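Side-chain contact in transcriptional regulator (GntR family) (Enterococcus faecalis, PDB 3DDV), which probably regulates transcription as a GntR-family DNA-binding protein, its UTRA domain being the part expected to sense a small-molecule effector: residues S58-Y63 with N70-T75. Numbering follows the deposited sequence.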
loop_
_atom_site.group_PDB
_atom_site.type_symbol
_atom_site.label_atom_id
_atom_site.label_comp_id
_atom_site.label_asym_id
_atom_site.label_seq_id
_atom_site.Cartn_x
_atom_site.Cartn_y
_atom_site.Cartn_z
ATOM N N SER B 58 14.098 -30.216 -24.461
ATOM C CA SER B 58 14.940 -31.319 -24.050
ATOM C C SER B 58 14.348 -32.090 -22.882
ATOM O O SER B 58 14.655 -33.237 -22.737
ATOM C CB SER B 58 16.274 -30.820 -23.618
ATOM O OG SER B 58 16.093 -30.302 -22.328
ATOM N N LEU B 59 13.511 -31.490 -22.043
ATOM C CA LEU B 59 12.899 -32.258 -20.942
ATOM C C LEU B 59 11.748 -33.123 -21.384
ATOM O O LEU B 59 11.168 -33.856 -20.556
ATOM C CB LEU B 59 12.327 -31.351 -19.830
ATOM C CG LEU B 59 13.270 -30.306 -19.233
ATOM C CD1 LEU B 59 12.476 -29.172 -18.539
ATOM C CD2 LEU B 59 14.295 -30.979 -18.319
ATOM N N VAL B 60 11.357 -33.025 -22.646
ATOM C CA VAL B 60 10.029 -33.500 -23.030
ATOM C C VAL B 60 10.017 -34.325 -24.326
ATOM O O VAL B 60 9.014 -34.984 -24.623
ATOM C CB VAL B 60 9.074 -32.245 -23.015
ATOM C CG1 VAL B 60 8.611 -31.859 -24.401
ATOM C CG2 VAL B 60 7.925 -32.426 -21.999
ATOM N N SER B 61 11.153 -34.303 -25.046
ATOM C CA SER B 61 11.390 -35.048 -26.257
ATOM C C SER B 61 10.785 -36.406 -26.207
ATOM O O SER B 61 10.342 -36.913 -27.236
ATOM C CB SER B 61 12.875 -35.346 -26.433
ATOM O OG SER B 61 13.604 -34.204 -26.665
ATOM N N GLN B 62 10.878 -37.049 -25.045
ATOM C CA GLN B 62 10.635 -38.471 -24.961
ATOM C C GLN B 62 9.221 -38.762 -24.522
ATOM O O GLN B 62 8.797 -39.880 -24.552
ATOM C CB GLN B 62 11.635 -39.133 -24.021
ATOM C CG GLN B 62 13.105 -38.831 -24.303
ATOM C CD GLN B 62 13.572 -39.110 -25.767
ATOM O OE1 GLN B 62 13.387 -40.221 -26.330
ATOM N NE2 GLN B 62 14.218 -38.096 -26.371
ATOM N N TYR B 63 8.470 -37.761 -24.140
ATOM C CA TYR B 63 7.079 -38.008 -23.777
ATOM C C TYR B 63 6.275 -37.884 -25.034
ATOM O O TYR B 63 6.784 -37.422 -26.018
ATOM C CB TYR B 63 6.597 -37.041 -22.670
ATOM C CG TYR B 63 7.563 -36.963 -21.482
ATOM C CD1 TYR B 63 7.575 -35.880 -20.631
ATOM C CD2 TYR B 63 8.473 -37.985 -21.228
ATOM C CE1 TYR B 63 8.462 -35.829 -19.566
ATOM C CE2 TYR B 63 9.352 -37.931 -20.184
ATOM C CZ TYR B 63 9.353 -36.867 -19.364
ATOM O OH TYR B 63 10.278 -36.852 -18.354
ATOM N N ASN B 70 -2.212 -33.691 -21.191
ATOM C CA ASN B 70 -3.153 -33.988 -20.086
ATOM C C ASN B 70 -2.512 -34.407 -18.744
ATOM O O ASN B 70 -3.190 -34.419 -17.727
ATOM C CB ASN B 70 -4.151 -35.099 -20.482
ATOM C CG ASN B 70 -4.575 -35.031 -21.952
ATOM O OD1 ASN B 70 -4.147 -35.862 -22.776
ATOM N ND2 ASN B 70 -5.385 -34.022 -22.295
ATOM N N SER B 71 -1.239 -34.772 -18.719
ATOM C CA SER B 71 -0.675 -35.402 -17.523
ATOM C C SER B 71 0.688 -34.821 -17.227
ATOM O O SER B 71 1.621 -35.529 -16.812
ATOM C CB SER B 71 -0.535 -36.905 -17.785
ATOM O OG SER B 71 -1.690 -37.419 -18.422
ATOM N N PHE B 72 0.819 -33.526 -17.470
ATOM C CA PHE B 72 2.149 -32.948 -17.553
ATOM C C PHE B 72 2.898 -33.113 -16.242
ATOM O O PHE B 72 4.016 -33.638 -16.205
ATOM C CB PHE B 72 2.076 -31.475 -17.953
ATOM C CG PHE B 72 3.413 -30.830 -18.103
ATOM C CD1 PHE B 72 4.478 -31.523 -18.686
ATOM C CD2 PHE B 72 3.609 -29.529 -17.679
ATOM C CE1 PHE B 72 5.710 -30.935 -18.831
ATOM C CE2 PHE B 72 4.845 -28.930 -17.826
ATOM C CZ PHE B 72 5.897 -29.639 -18.408
ATOM N N TYR B 73 2.250 -32.698 -15.164
ATOM C CA TYR B 73 2.883 -32.744 -13.868
ATOM C C TYR B 73 3.147 -34.184 -13.432
ATOM O O TYR B 73 4.305 -34.534 -13.148
ATOM C CB TYR B 73 2.040 -31.972 -12.878
ATOM C CG TYR B 73 2.088 -30.477 -13.054
ATOM C CD1 TYR B 73 3.158 -29.852 -13.709
ATOM C CD2 TYR B 73 1.079 -29.664 -12.528
ATOM C CE1 TYR B 73 3.227 -28.456 -13.853
ATOM C CE2 TYR B 73 1.135 -28.258 -12.669
ATOM C CZ TYR B 73 2.230 -27.664 -13.340
ATOM O OH TYR B 73 2.323 -26.285 -13.499
ATOM N N LYS B 74 2.079 -34.995 -13.416
ATOM C CA LYS B 74 2.178 -36.462 -13.255
ATOM C C LYS B 74 3.346 -37.036 -14.055
ATOM O O LYS B 74 4.264 -37.661 -13.515
ATOM C CB LYS B 74 0.881 -37.204 -13.721
ATOM C CG LYS B 74 -0.492 -36.740 -13.101
ATOM C CD LYS B 74 -0.736 -37.230 -11.642
ATOM C CE LYS B 74 -1.276 -36.131 -10.658
ATOM N NZ LYS B 74 -2.771 -35.922 -10.682
ATOM N N THR B 75 3.313 -36.838 -15.362
ATOM C CA THR B 75 4.280 -37.485 -16.225
ATOM C C THR B 75 5.663 -37.064 -15.859
ATOM O O THR B 75 6.568 -37.864 -15.870
ATOM C CB THR B 75 4.007 -37.156 -17.702
ATOM O OG1 THR B 75 2.643 -37.515 -18.000
ATOM C CG2 THR B 75 5.003 -37.881 -18.653
#
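Thr75 sets its methyl over one face of the Tyr63 ring, a CH-pi contact with CG2 of Thr75 4.0 Å from the ring centroid of Tyr63 and 19° off the ring normal. The methyl is displaced toward the rim, so its closest ring atom is CD1 of Tyr63, at 3.8 Å from Thr75 CG2. The two side chains run past each other in opposite directions.

The second apolar touch is slighter: CG2 of Val60 comes within 4.1 Å of CE1 of Phe72, approaching the ring obliquely, with the two side chains crossing at about a right angle. With CG anti to the backbone N (chi1 -178°), the Phe72 ring reaches toward the loop, and CE1 is its atom nearest Val60.

Hydrogen bonds within each segment shape the two sides. Val60 to Tyr63 form a type I beta turn, closed by Tyr63 N to Val60 O (2.9 Å), and its first and last residues both meet the helix start. Thr75 OG1 donates to Ser71 O from above the carbonyl plane, and the same oxygen accepts Thr75 N; the hydroxyl bond probably helps set the rotation that leaves CG2 facing the tyrosine.

The contact packs the loop after strand 46-56 against the start of helix 72-80. Ile68 of helix 65-70 touches both Val60 and Tyr63, Leu76 extends the tyrosine's packing along helix 72-80, and Phe72 rests on Glu128 of strand 126-135.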